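Long-range contacts in Phthiocerol/phenolphthiocerol synthesis polyketide synthase type I PpsC (Mycobacterium tuberculosis, PDB 5NJI), which probably dehydrates polyketide intermediates, as the dehydratase domain of a modular synthase for phthiocerol lipids, here holding a C12:1-CoA ligand: residues 175-180 with 192-197; 203-208 with 237-242; 231-236 with 295-300. The protein carries 1 engineered substitution. All blocks are in the same frame, centred on the assembly; numbering follows the deposited sequence.

Contact 1: 175-180 with 192-197; sequences DLYQRL and QGIVGL
With CG anti to its carbonyl carbon (chi1 -72°), Tyr177 reaches from helix 173-182 to the start of strand 194-200 and the loop before it, while Leu176, its CG anti to the backbone N (chi1 172°), turns onto that strand. The tyrosine OH accepts a nearly straight bond from Ile194 N, OH to N 3.0 Å with 165° at the hydrogen. The same hydroxyl is hydrogen-bonded to Gln234 OE1 of helix 226-234, so two partners fix the end of a buried ring. One ring face is covered in CH-pi fashion by Gln192, whose CG lies 4.2 Å from the Tyr177 centroid and almost on the ring normal; Gln192 NE2 is held by His187 O. Ile194 O lies at the ring edge, in its plane, 3.9 Å from Tyr177 CE2. Leu176 meets both strand side chains at about right angles: its CD2 presses tightly on Ile194 CD1 at 3.5 Å, and its CB rests on Leu197 CD2 at 3.9 Å. The helix thus crosses the strand on an apolar layer beside one polar anchor. Leu180, on the same helix, touches the bound acyl-CoA, so this is helix-on-sheet packing beside the acyl-chain pocket of a polyketide synthase dehydratase.

Contact 2: 203-208 with 237-242; sequences GVARAQ and GATRTA. With 8Z2 (~{S}-[2-[3-[[(2~{R})-4-[[[(2~{R},3~{S},4~{R},5~{R})-5-(6-aminopurin-9-yl)-4-oxidanyl-3-phosphonooxy-oxolan-2-yl]methoxy-oxidanyl-phosphoryl]oxy-oxidanyl-phosphoryl]oxy-3,3-dimethyl-2-oxidanyl-butanoyl]amino]propanoylamino]ethyl] (~{E})-dodec-2-enethioate), chain B.
Gly203 O is gripped from the 237-242 side by Arg240 N, 3.3 Å away with 160° at the hydrogen, and more loosely by a CA-H...O contact from Thr239 CA at 3.4 Å. Arg240 begins helix 240-246 and Thr239 is its N-cap, so the turn leading into strand 205-209 is tied to a helix start in the double-hotdog fold common to polyketide synthase dehydratases. Arg240 N belongs to the first turn, whose N-H groups lack partners within the helix, and Gly203 O supplies its acceptor.

The cap itself depends on the Thr239 torsion: at chi1 58° OG1 sits between the backbone N and the carbonyl carbon. From there OG1 accepts from Ala242 N and is also hydrogen-bonded to Leu236 O, while CG2 meets the other segment: Thr239 CG2 lies 3.9 Å from Ala205 CB, and Ala238 CB is equally close to that alanine methyl. Three small side chains therefore bring strand and helix start close together, on the inner side of a strand whose Arg206 turns away to a salt bridge with Glu168. At the positive phi of Gly203 (92°) a CB would be jammed against the carbonyl O of the residue before. It would also run into Arg240 CB, which already lies 3.8 Å from Gly203 CA; the arginine chain, extended at first and bent at chi3, runs on past this CA.

Beyond the cap, residues 237-242 border the acyl-chain pocket. Gly237 N lies 3.7 Å from CA9 of the bound C12:1-CoA, and the Ala242 methyl carbon CB is 3.8 Å from C12, the terminal carbon of the dodecenoyl chain.

Contact 3: 231-236 with 295-300; sequences IALQTL and GEVVLT. With 8Z2 (~{S}-[2-[3-[[(2~{R})-4-[[[(2~{R},3~{S},4~{R},5~{R})-5-(6-aminopurin-9-yl)-4-oxidanyl-3-phosphonooxy-oxolan-2-yl]methoxy-oxidanyl-phosphoryl]oxy-oxidanyl-phosphoryl]oxy-3,3-dimethyl-2-oxidanyl-butanoyl]amino]propanoylamino]ethyl] (~{E})-dodec-2-enethioate), chain B.
Val297 and Leu236 cross at about a right angle, the CG1 methyl of the valine set against the isopropyl end of the leucine. Leu236 CD2 and CG each lie 3.8 Å from Val297 CG1, and Leu236 CD1 is scarcely farther. Val297 turns toward the helix with chi1 -53°, which carries CG1 anti to its carbonyl carbon and leaves CG2 for a second neighbour. That neighbour is Leu233, again perpendicular to the valine: its CB starts away from the strand, but the end of the chain swings back and brings CD2 to 4.1 Å from Val297 CG2. The two valine methyls thus each take one leucine of residues 231-236.

Past the valine, Leu236 CD2 also reaches backbone, lying 3.8 Å from Glu296 O and 4.3 Å from Gly295 CA. A CB on Gly295 would point at the leucine and run into its CD1, so the glycine gives Leu236 its close seat.

Thr235 slants across Val297 with its OG1 4.1 Å from CG1. This hydroxyl gives its proton to Ala232 O, OG1 to O 2.7 Å, nearly along the C=O axis (176°). Thr235 N donates to the same carbonyl oxygen, so Ala232 O holds two bonds, and the threonine's polar atom is satisfied inside an apolar contact.

Other atoms of residues 231-236 meet the ligand: Gln234 CA is 3.8 Å from CA6 of the acyl chain, and Leu236 CB lies near CA9. Gln234 NE2 is held by Asp230 OD2 and Phe191 O. Residues 231-236 therefore both rest on strand 292-300 and line the acyl channel, as expected for the central helix of a hotdog fold wrapped by its antiparallel sheet.

All three contacts lie in the later part of the chain and reach the same system of antiparallel strands. Contact 1 closes before contacts 2 and 3 open, whereas contacts 2 and 3 alternate along the chain, helix 226-234 lying between strand 205-209 and helix 240-246. The centres of contacts 1 and 2 are about 11 Å apart. Those of contacts 1 and 3 are about 13 Å apart, and those of contacts 2 and 3 about 9 Å. Neighbouring strands 194-200 and 205-209 join contacts 1 and 2 through Gly196 O and Gln208 N, 2.8 Å apart. Contacts 1 and 3 touch where Ile194 CD1 packs on Gln234 CB, contacts 2 and 3 where Ala207 CB packs on Thr235 CG2. Together they set three helices against strands around the far end of the ligand's acyl chain.

Contact 1: 175-180 with 192-197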
loop_
_atom_site.group_PDB
_atom_site.type_symbol
_atom_site.label_atom_id
_atom_site.label_comp_id
_atom_site.label_asym_id
_atom_site.label_seq_id
_atom_site.Cartn_x
_atom_site.Cartn_y
_atom_site.Cartn_z
ATOM N N ASP A 175 20.980 4.325 4.544
ATOM C CA ASP A 175 20.655 5.335 5.544
ATOM C C ASP A 175 19.150 5.479 5.714
ATOM O O ASP A 175 18.677 5.741 6.824
ATOM C CB ASP A 175 21.251 6.692 5.161
ATOM C CG ASP A 175 22.751 6.771 5.398
ATOM O OD1 ASP A 175 23.302 5.877 6.071
ATOM O OD2 ASP A 175 23.374 7.736 4.903
ATOM N N LEU A 176 18.386 5.363 4.619
ATOM C CA LEU A 176 16.929 5.408 4.737
ATOM C C LEU A 176 16.413 4.244 5.575
ATOM O O LEU A 176 15.629 4.432 6.508
ATOM C CB LEU A 176 16.279 5.417 3.350
ATOM C CG LEU A 176 14.749 5.275 3.331
ATOM C CD1 LEU A 176 14.037 6.458 3.981
ATOM C CD2 LEU A 176 14.234 5.057 1.911
ATOM N N TYR A 177 16.844 3.026 5.268
ATOM C CA TYR A 177 16.362 1.888 6.037
ATOM C C TYR A 177 16.815 1.965 7.491
ATOM O O TYR A 177 16.051 1.615 8.388
ATOM C CB TYR A 177 16.796 0.590 5.358
ATOM C CG TYR A 177 16.012 0.366 4.072
ATOM C CD1 TYR A 177 14.629 0.167 4.114
ATOM C CD2 TYR A 177 16.634 0.376 2.826
ATOM C CE1 TYR A 177 13.897 -0.012 2.960
ATOM C CE2 TYR A 177 15.905 0.191 1.661
ATOM C CZ TYR A 177 14.531 0.020 1.734
ATOM O OH TYR A 177 13.819 -0.162 0.574
ATOM N N GLN A 178 18.022 2.474 7.750
ATOM C CA GLN A 178 18.453 2.671 9.134
ATOM C C GLN A 178 17.544 3.656 9.861
ATOM O O GLN A 178 17.163 3.426 11.014
ATOM C CB GLN A 178 19.898 3.169 9.175
ATOM C CG GLN A 178 20.935 2.073 9.104
ATOM C CD GLN A 178 22.324 2.576 9.426
ATOM O OE1 GLN A 178 22.692 2.709 10.594
ATOM N NE2 GLN A 178 23.101 2.870 8.390
ATOM N N ARG A 179 17.210 4.781 9.217
ATOM C CA ARG A 179 16.311 5.754 9.836
ATOM C C ARG A 179 14.965 5.115 10.154
ATOM O O ARG A 179 14.426 5.283 11.255
ATOM C CB ARG A 179 16.124 6.973 8.930
ATOM C CG ARG A 179 17.149 8.082 9.155
ATOM C CD ARG A 179 16.677 9.428 8.600
ATOM N NE ARG A 179 16.136 9.326 7.251
ATOM C CZ ARG A 179 16.869 9.262 6.144
ATOM N NH1 ARG A 179 18.195 9.288 6.211
ATOM N NH2 ARG A 179 16.271 9.171 4.962
ATOM N N LEU A 180 14.419 4.351 9.205
ATOM C CA LEU A 180 13.140 3.687 9.429
ATOM C C LEU A 180 13.220 2.694 10.588
ATOM O O LEU A 180 12.331 2.668 11.444
ATOM C CB LEU A 180 12.681 3.002 8.141
ATOM C CG LEU A 180 12.332 3.917 6.967
ATOM C CD1 LEU A 180 12.110 3.139 5.650
ATOM C CD2 LEU A 180 11.107 4.740 7.280
ATOM N N GLN A 192 12.909 -4.414 0.888
ATOM C CA GLN A 192 14.058 -3.528 0.705
ATOM C C GLN A 192 14.313 -3.316 -0.786
ATOM O O GLN A 192 15.321 -3.741 -1.365
ATOM C CB GLN A 192 15.275 -4.100 1.420
ATOM C CG GLN A 192 15.174 -4.014 2.951
ATOM C CD GLN A 192 16.267 -4.801 3.656
ATOM O OE1 GLN A 192 17.311 -5.072 3.071
ATOM N NE2 GLN A 192 16.022 -5.192 4.912
ATOM N N GLY A 193 13.369 -2.616 -1.403
ATOM C CA GLY A 193 13.378 -2.380 -2.830
ATOM C C GLY A 193 13.945 -1.060 -3.294
ATOM O O GLY A 193 14.065 -0.860 -4.498
ATOM N N ILE A 194 14.311 -0.159 -2.397
ATOM C CA ILE A 194 14.951 1.080 -2.820
ATOM C C ILE A 194 16.438 0.798 -3.014
ATOM O O ILE A 194 17.141 0.434 -2.067
ATOM C CB ILE A 194 14.699 2.201 -1.807
ATOM C CG1 ILE A 194 13.218 2.603 -1.892
ATOM C CG2 ILE A 194 15.576 3.394 -2.105
ATOM C CD1 ILE A 194 12.793 3.679 -0.963
ATOM N N VAL A 195 16.915 0.953 -4.246
ATOM C CA VAL A 195 18.302 0.638 -4.570
ATOM C C VAL A 195 19.078 1.848 -5.046
ATOM O O VAL A 195 20.307 1.759 -5.183
ATOM C CB VAL A 195 18.408 -0.511 -5.597
ATOM C CG1 VAL A 195 17.866 -1.760 -4.980
ATOM C CG2 VAL A 195 17.678 -0.191 -6.889
ATOM N N GLY A 196 18.417 2.963 -5.278
ATOM C CA GLY A 196 19.096 4.227 -5.500
ATOM C C GLY A 196 18.193 5.332 -5.018
ATOM O O GLY A 196 16.967 5.204 -5.049
ATOM N N LEU A 197 18.796 6.424 -4.564
ATOM C CA LEU A 197 18.024 7.427 -3.861
ATOM C C LEU A 197 18.680 8.785 -4.041
ATOM O O LEU A 197 19.907 8.880 -4.064
ATOM C CB LEU A 197 17.913 7.032 -2.383
ATOM C CG LEU A 197 16.948 7.757 -1.462
ATOM C CD1 LEU A 197 15.520 7.702 -2.004
ATOM C CD2 LEU A 197 17.019 7.120 -0.096
#

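Contact 2: 203-208 with 237-242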
loop_
_atom_site.group_PDB
_atom_site.type_symbol
_atom_site.label_atom_id
_atom_site.label_comp_id
_atom_site.label_asym_id
_atom_site.label_seq_id
_atom_site.Cartn_x
_atom_site.Cartn_y
_atom_site.Cartn_z
ATOM N N GLY A 203 13.234 19.340 -1.990
ATOM C CA GLY A 203 12.938 18.330 -0.990
ATOM C C GLY A 203 12.174 17.127 -1.495
ATOM O O GLY A 203 11.685 16.336 -0.676
ATOM N N VAL A 204 12.047 16.969 -2.800
ATOM C CA VAL A 204 11.340 15.833 -3.377
ATOM C C VAL A 204 12.297 14.652 -3.463
ATOM O O VAL A 204 13.466 14.800 -3.837
ATOM C CB VAL A 204 10.773 16.207 -4.758
ATOM C CG1 VAL A 204 10.019 15.042 -5.393
ATOM C CG2 VAL A 204 9.872 17.430 -4.648
ATOM N N ALA A 205 11.810 13.466 -3.098
ATOM C CA ALA A 205 12.629 12.266 -3.128
ATOM C C ALA A 205 12.424 11.526 -4.435
ATOM O O ALA A 205 11.299 11.398 -4.924
ATOM C CB ALA A 205 12.289 11.338 -1.956
ATOM N N ARG A 206 13.525 11.023 -4.993
ATOM C CA ARG A 206 13.516 10.273 -6.234
ATOM C C ARG A 206 14.300 8.991 -5.994
ATOM O O ARG A 206 15.464 9.038 -5.579
ATOM C CB ARG A 206 14.113 11.102 -7.377
ATOM C CG ARG A 206 13.555 12.523 -7.430
ATOM C CD ARG A 206 14.034 13.307 -8.642
ATOM N NE ARG A 206 13.322 12.920 -9.858
ATOM C CZ ARG A 206 13.799 12.116 -10.806
ATOM N NH1 ARG A 206 13.050 11.837 -11.864
ATOM N NH2 ARG A 206 15.015 11.594 -10.713
ATOM N N ALA A 207 13.653 7.853 -6.213
ATOM C CA ALA A 207 14.245 6.557 -5.934
ATOM C C ALA A 207 14.225 5.663 -7.167
ATOM O O ALA A 207 13.251 5.630 -7.922
ATOM C CB ALA A 207 13.509 5.850 -4.792
ATOM N N GLN A 208 15.294 4.902 -7.335
ATOM C CA GLN A 208 15.294 3.754 -8.216
ATOM C C GLN A 208 14.825 2.559 -7.403
ATOM O O GLN A 208 15.362 2.320 -6.322
ATOM C CB GLN A 208 16.703 3.501 -8.764
ATOM C CG GLN A 208 16.803 2.440 -9.850
ATOM C CD GLN A 208 16.455 2.976 -11.224
ATOM O OE1 GLN A 208 16.579 4.170 -11.485
ATOM N NE2 GLN A 208 16.014 2.093 -12.108
ATOM N N GLY A 237 10.216 8.747 3.050
ATOM C CA GLY A 237 11.174 8.808 4.135
ATOM C C GLY A 237 12.438 9.564 3.806
ATOM O O GLY A 237 13.216 9.857 4.719
ATOM N N ALA A 238 12.670 9.871 2.537
ATOM C CA ALA A 238 13.867 10.595 2.130
ATOM C C ALA A 238 13.588 12.047 1.789
ATOM O O ALA A 238 14.519 12.765 1.416
ATOM C CB ALA A 238 14.525 9.905 0.935
ATOM N N THR A 239 12.344 12.503 1.912
ATOM C CA THR A 239 12.037 13.901 1.648
ATOM C C THR A 239 12.644 14.801 2.723
ATOM O O THR A 239 12.984 14.367 3.820
ATOM C CB THR A 239 10.529 14.135 1.603
ATOM O OG1 THR A 239 9.957 13.716 2.844
ATOM C CG2 THR A 239 9.900 13.383 0.419
ATOM N N ARG A 240 12.761 16.089 2.392
ATOM C CA ARG A 240 13.256 17.048 3.374
ATOM C C ARG A 240 12.391 17.052 4.627
ATOM O O ARG A 240 12.910 17.085 5.747
ATOM C CB ARG A 240 13.323 18.450 2.771
ATOM C CG ARG A 240 13.957 19.475 3.724
ATOM C CD ARG A 240 14.630 20.618 2.979
ATOM N NE ARG A 240 13.769 21.195 1.953
ATOM C CZ ARG A 240 14.006 22.348 1.338
ATOM N NH1 ARG A 240 15.077 23.066 1.646
ATOM N NH2 ARG A 240 13.164 22.788 0.414
ATOM N N THR A 241 11.065 17.022 4.465
ATOM C CA THR A 241 10.188 16.994 5.628
ATOM C C THR A 241 10.503 15.795 6.512
ATOM O O THR A 241 10.548 15.908 7.743
ATOM C CB THR A 241 8.729 16.964 5.170
ATOM O OG1 THR A 241 8.449 18.144 4.424
ATOM C CG2 THR A 241 7.775 16.903 6.347
ATOM N N ALA A 242 10.749 14.640 5.899
ATOM C CA ALA A 242 11.009 13.439 6.678
ATOM C C ALA A 242 12.352 13.505 7.390
ATOM O O ALA A 242 12.464 13.091 8.546
ATOM C CB ALA A 242 10.963 12.206 5.779
HETATM C C2 8Z2 B . -14.518 6.284 10.772
HETATM C C4 8Z2 B . -13.275 6.380 12.754
HETATM C C5 8Z2 B . -14.268 5.813 13.397
HETATM C C6 8Z2 B . -15.379 5.496 12.781
HETATM C C8 8Z2 B . -12.751 6.159 14.829
HETATM C C10 8Z2 B . 8.194 8.222 6.731
HETATM C C11 8Z2 B . 8.198 9.697 6.714
HETATM C C12 8Z2 B . 8.584 10.229 8.041
HETATM N N9 8Z2 B . -12.307 6.539 13.634
HETATM N N7 8Z2 B . -13.929 5.660 14.652
HETATM N N3 8Z2 B . -13.372 6.629 11.436
HETATM N N1 8Z2 B . -15.542 5.720 11.476
HETATM N N6 8Z2 B . -16.282 4.942 13.551
HETATM C "C1'" 8Z2 B . -11.150 7.237 12.771
HETATM C "C2'" 8Z2 B . -11.638 8.635 12.816
HETATM O "O2'" 8Z2 B . -11.481 8.933 11.435
HETATM C "C3'" 8Z2 B . -10.641 9.311 13.893
HETATM O "O3'" 8Z2 B . -11.275 10.514 14.418
HETATM C "C4'" 8Z2 B . -9.290 9.018 12.956
HETATM O "O4'" 8Z2 B . -9.575 7.561 12.720
HETATM C "C5'" 8Z2 B . -7.835 9.107 13.386
HETATM O "O5'" 8Z2 B . -7.447 8.256 14.398
HETATM P P1 8Z2 B . -8.025 8.158 15.754
HETATM O O11 8Z2 B . -9.052 7.164 15.464
HETATM O O12 8Z2 B . -8.806 9.317 16.259
HETATM O O6 8Z2 B . -6.920 7.620 16.938
HETATM P P2 8Z2 B . -7.010 6.112 17.505
HETATM O O21 8Z2 B . -8.385 5.394 17.168
HETATM O O22 8Z2 B . -6.775 5.685 18.825
HETATM O O7 8Z2 B . -5.773 5.594 16.572
HETATM C CPA 8Z2 B . -4.827 6.365 15.810
HETATM C CPB 8Z2 B . -3.922 5.286 15.155
HETATM C CP8 8Z2 B . -4.853 4.351 14.362
HETATM C CP7 8Z2 B . -2.900 5.880 14.239
HETATM C CP9 8Z2 B . -3.217 4.512 16.262
HETATM O OP3 8Z2 B . -5.477 5.143 13.432
HETATM C CP6 8Z2 B . -4.138 3.172 13.652
HETATM O OP2 8Z2 B . -3.556 2.386 14.309
HETATM N NP2 8Z2 B . -4.371 2.994 12.360
HETATM C CP5 8Z2 B . -3.859 1.921 11.538
HETATM C CP4 8Z2 B . -2.570 2.360 10.869
HETATM C CP3 8Z2 B . -2.049 1.182 10.014
HETATM O OP1 8Z2 B . -2.365 0.072 10.274
HETATM N NP1 8Z2 B . -1.242 1.455 9.017
HETATM C CP2 8Z2 B . -0.739 0.447 8.135
HETATM C CP1 8Z2 B . 0.360 -0.338 8.758
HETATM S S 8Z2 B . 1.838 0.692 9.019
HETATM P P3 8Z2 B . -12.792 10.223 15.262
HETATM O O31 8Z2 B . -12.406 8.849 16.168
HETATM O O32 8Z2 B . -13.883 9.739 14.521
HETATM O O33 8Z2 B . -13.327 11.218 16.196
HETATM C CA1 8Z2 B . 2.374 0.841 7.590
HETATM C CA2 8Z2 B . 3.638 1.606 7.461
HETATM O OA1 8Z2 B . 1.919 0.419 6.575
HETATM C CA3 8Z2 B . 4.171 1.825 6.100
HETATM C CA4 8Z2 B . 5.401 2.626 5.979
HETATM C CA5 8Z2 B . 5.726 3.007 4.558
HETATM C CA6 8Z2 B . 6.969 3.882 4.521
HETATM C CA7 8Z2 B . 6.650 5.333 4.950
HETATM C CA8 8Z2 B . 7.884 6.104 5.373
HETATM C CA9 8Z2 B . 7.681 7.641 5.467
#

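Contact 3: 231-236 with 295-300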
loop_
_atom_site.group_PDB
_atom_site.type_symbol
_atom_site.label_atom_id
_atom_site.label_comp_id
_atom_site.label_asym_id
_atom_site.label_seq_id
_atom_site.Cartn_x
_atom_site.Cartn_y
_atom_site.Cartn_z
ATOM N N ILE A 231 7.109 -0.096 -1.210
ATOM C CA ILE A 231 8.421 0.400 -1.627
ATOM C C ILE A 231 8.292 1.804 -2.189
ATOM O O ILE A 231 9.075 2.702 -1.857
ATOM C CB ILE A 231 9.061 -0.570 -2.645
ATOM C CG1 ILE A 231 9.498 -1.863 -1.966
ATOM C CG2 ILE A 231 10.272 0.081 -3.347
ATOM C CD1 ILE A 231 9.676 -3.036 -2.953
ATOM N N ALA A 232 7.277 2.032 -3.014
ATOM C CA ALA A 232 7.040 3.387 -3.510
ATOM C C ALA A 232 6.821 4.375 -2.367
ATOM O O ALA A 232 7.367 5.481 -2.386
ATOM C CB ALA A 232 5.847 3.403 -4.460
ATOM N N LEU A 233 6.038 3.997 -1.353
ATOM C CA LEU A 233 5.786 4.878 -0.207
ATOM C C LEU A 233 7.040 5.153 0.614
ATOM O O LEU A 233 7.157 6.224 1.216
ATOM C CB LEU A 233 4.728 4.260 0.711
ATOM C CG LEU A 233 3.345 4.018 0.112
ATOM C CD1 LEU A 233 2.475 3.312 1.141
ATOM C CD2 LEU A 233 2.712 5.338 -0.332
ATOM N N GLN A 234 7.969 4.195 0.677
ATOM C CA GLN A 234 9.187 4.369 1.451
ATOM C C GLN A 234 9.964 5.589 0.991
ATOM O O GLN A 234 10.725 6.157 1.777
ATOM C CB GLN A 234 10.069 3.139 1.325
ATOM C CG GLN A 234 9.553 1.898 2.010
ATOM C CD GLN A 234 10.337 0.682 1.580
ATOM O OE1 GLN A 234 11.437 0.800 1.058
ATOM N NE2 GLN A 234 9.758 -0.503 1.766
ATOM N N THR A 235 9.785 5.991 -0.268
ATOM C CA THR A 235 10.476 7.161 -0.802
ATOM C C THR A 235 10.174 8.404 0.018
ATOM O O THR A 235 10.997 9.324 0.079
ATOM C CB THR A 235 10.068 7.395 -2.256
ATOM O OG1 THR A 235 8.710 7.815 -2.305
ATOM C CG2 THR A 235 10.195 6.154 -3.081
ATOM N N LEU A 236 8.997 8.457 0.647
ATOM C CA LEU A 236 8.620 9.623 1.434
ATOM C C LEU A 236 9.546 9.814 2.619
ATOM O O LEU A 236 9.693 10.942 3.098
ATOM C CB LEU A 236 7.177 9.485 1.906
ATOM C CG LEU A 236 6.163 9.471 0.767
ATOM C CD1 LEU A 236 4.786 9.130 1.331
ATOM C CD2 LEU A 236 6.116 10.796 -0.012
ATOM N N GLY A 295 1.544 13.085 1.926
ATOM C CA GLY A 295 2.453 12.825 0.840
ATOM C C GLY A 295 1.723 12.493 -0.448
ATOM O O GLY A 295 0.501 12.281 -0.488
ATOM N N GLU A 296 2.513 12.420 -1.508
ATOM C CA GLU A 296 2.058 12.082 -2.847
ATOM C C GLU A 296 3.189 11.282 -3.474
ATOM O O GLU A 296 4.353 11.649 -3.299
ATOM C CB GLU A 296 1.749 13.349 -3.675
ATOM C CG GLU A 296 0.971 13.119 -4.953
ATOM C CD GLU A 296 1.855 12.736 -6.126
ATOM O OE1 GLU A 296 3.059 13.070 -6.102
ATOM O OE2 GLU A 296 1.340 12.105 -7.075
ATOM N N VAL A 297 2.869 10.169 -4.148
ATOM C CA VAL A 297 3.894 9.346 -4.796
ATOM C C VAL A 297 3.454 8.945 -6.199
ATOM O O VAL A 297 2.278 8.658 -6.444
ATOM C CB VAL A 297 4.262 8.088 -3.978
ATOM C CG1 VAL A 297 4.635 8.445 -2.533
ATOM C CG2 VAL A 297 3.153 7.085 -3.974
ATOM N N VAL A 298 4.419 8.898 -7.122
ATOM C CA VAL A 298 4.204 8.401 -8.478
ATOM C C VAL A 298 5.268 7.360 -8.784
ATOM O O VAL A 298 6.463 7.615 -8.588
ATOM C CB VAL A 298 4.271 9.536 -9.516
ATOM C CG1 VAL A 298 4.093 8.997 -10.935
ATOM C CG2 VAL A 298 3.223 10.596 -9.193
ATOM N N LEU A 299 4.831 6.202 -9.273
ATOM C CA LEU A 299 5.705 5.125 -9.708
ATOM C C LEU A 299 5.585 4.969 -11.211
ATOM O O LEU A 299 4.472 4.845 -11.731
ATOM C CB LEU A 299 5.315 3.807 -9.028
ATOM C CG LEU A 299 6.099 2.553 -9.380
ATOM C CD1 LEU A 299 7.460 2.582 -8.718
ATOM C CD2 LEU A 299 5.298 1.327 -8.922
ATOM N N THR A 300 6.729 4.989 -11.906
ATOM C CA THR A 300 6.781 4.885 -13.361
ATOM C C THR A 300 7.598 3.683 -13.813
ATOM O O THR A 300 8.502 3.220 -13.115
ATOM C CB THR A 300 7.412 6.147 -13.953
ATOM O OG1 THR A 300 8.598 6.458 -13.223
ATOM C CG2 THR A 300 6.456 7.305 -13.867
HETATM C C2 8Z2 B . -14.518 6.284 10.772
HETATM C C4 8Z2 B . -13.275 6.380 12.754
HETATM C C5 8Z2 B . -14.268 5.813 13.397
HETATM C C6 8Z2 B . -15.379 5.496 12.781
HETATM C C8 8Z2 B . -12.751 6.159 14.829
HETATM C C10 8Z2 B . 8.194 8.222 6.731
HETATM C C11 8Z2 B . 8.198 9.697 6.714
HETATM C C12 8Z2 B . 8.584 10.229 8.041
HETATM N N9 8Z2 B . -12.307 6.539 13.634
HETATM N N7 8Z2 B . -13.929 5.660 14.652
HETATM N N3 8Z2 B . -13.372 6.629 11.436
HETATM N N1 8Z2 B . -15.542 5.720 11.476
HETATM N N6 8Z2 B . -16.282 4.942 13.551
HETATM C "C1'" 8Z2 B . -11.150 7.237 12.771
HETATM C "C2'" 8Z2 B . -11.638 8.635 12.816
HETATM O "O2'" 8Z2 B . -11.481 8.933 11.435
HETATM C "C3'" 8Z2 B . -10.641 9.311 13.893
HETATM O "O3'" 8Z2 B . -11.275 10.514 14.418
HETATM C "C4'" 8Z2 B . -9.290 9.018 12.956
HETATM O "O4'" 8Z2 B . -9.575 7.561 12.720
HETATM C "C5'" 8Z2 B . -7.835 9.107 13.386
HETATM O "O5'" 8Z2 B . -7.447 8.256 14.398
HETATM P P1 8Z2 B . -8.025 8.158 15.754
HETATM O O11 8Z2 B . -9.052 7.164 15.464
HETATM O O12 8Z2 B . -8.806 9.317 16.259
HETATM O O6 8Z2 B . -6.920 7.620 16.938
HETATM P P2 8Z2 B . -7.010 6.112 17.505
HETATM O O21 8Z2 B . -8.385 5.394 17.168
HETATM O O22 8Z2 B . -6.775 5.685 18.825
HETATM O O7 8Z2 B . -5.773 5.594 16.572
HETATM C CPA 8Z2 B . -4.827 6.365 15.810
HETATM C CPB 8Z2 B . -3.922 5.286 15.155
HETATM C CP8 8Z2 B . -4.853 4.351 14.362
HETATM C CP7 8Z2 B . -2.900 5.880 14.239
HETATM C CP9 8Z2 B . -3.217 4.512 16.262
HETATM O OP3 8Z2 B . -5.477 5.143 13.432
HETATM C CP6 8Z2 B . -4.138 3.172 13.652
HETATM O OP2 8Z2 B . -3.556 2.386 14.309
HETATM N NP2 8Z2 B . -4.371 2.994 12.360
HETATM C CP5 8Z2 B . -3.859 1.921 11.538
HETATM C CP4 8Z2 B . -2.570 2.360 10.869
HETATM C CP3 8Z2 B . -2.049 1.182 10.014
HETATM O OP1 8Z2 B . -2.365 0.072 10.274
HETATM N NP1 8Z2 B . -1.242 1.455 9.017
HETATM C CP2 8Z2 B . -0.739 0.447 8.135
HETATM C CP1 8Z2 B . 0.360 -0.338 8.758
HETATM S S 8Z2 B . 1.838 0.692 9.019
HETATM P P3 8Z2 B . -12.792 10.223 15.262
HETATM O O31 8Z2 B . -12.406 8.849 16.168
HETATM O O32 8Z2 B . -13.883 9.739 14.521
HETATM O O33 8Z2 B . -13.327 11.218 16.196
HETATM C CA1 8Z2 B . 2.374 0.841 7.590
HETATM C CA2 8Z2 B . 3.638 1.606 7.461
HETATM O OA1 8Z2 B . 1.919 0.419 6.575
HETATM C CA3 8Z2 B . 4.171 1.825 6.100
HETATM C CA4 8Z2 B . 5.401 2.626 5.979
HETATM C CA5 8Z2 B . 5.726 3.007 4.558
HETATM C CA6 8Z2 B . 6.969 3.882 4.521
HETATM C CA7 8Z2 B . 6.650 5.333 4.950
HETATM C CA8 8Z2 B . 7.884 6.104 5.373
HETATM C CA9 8Z2 B . 7.681 7.641 5.467
#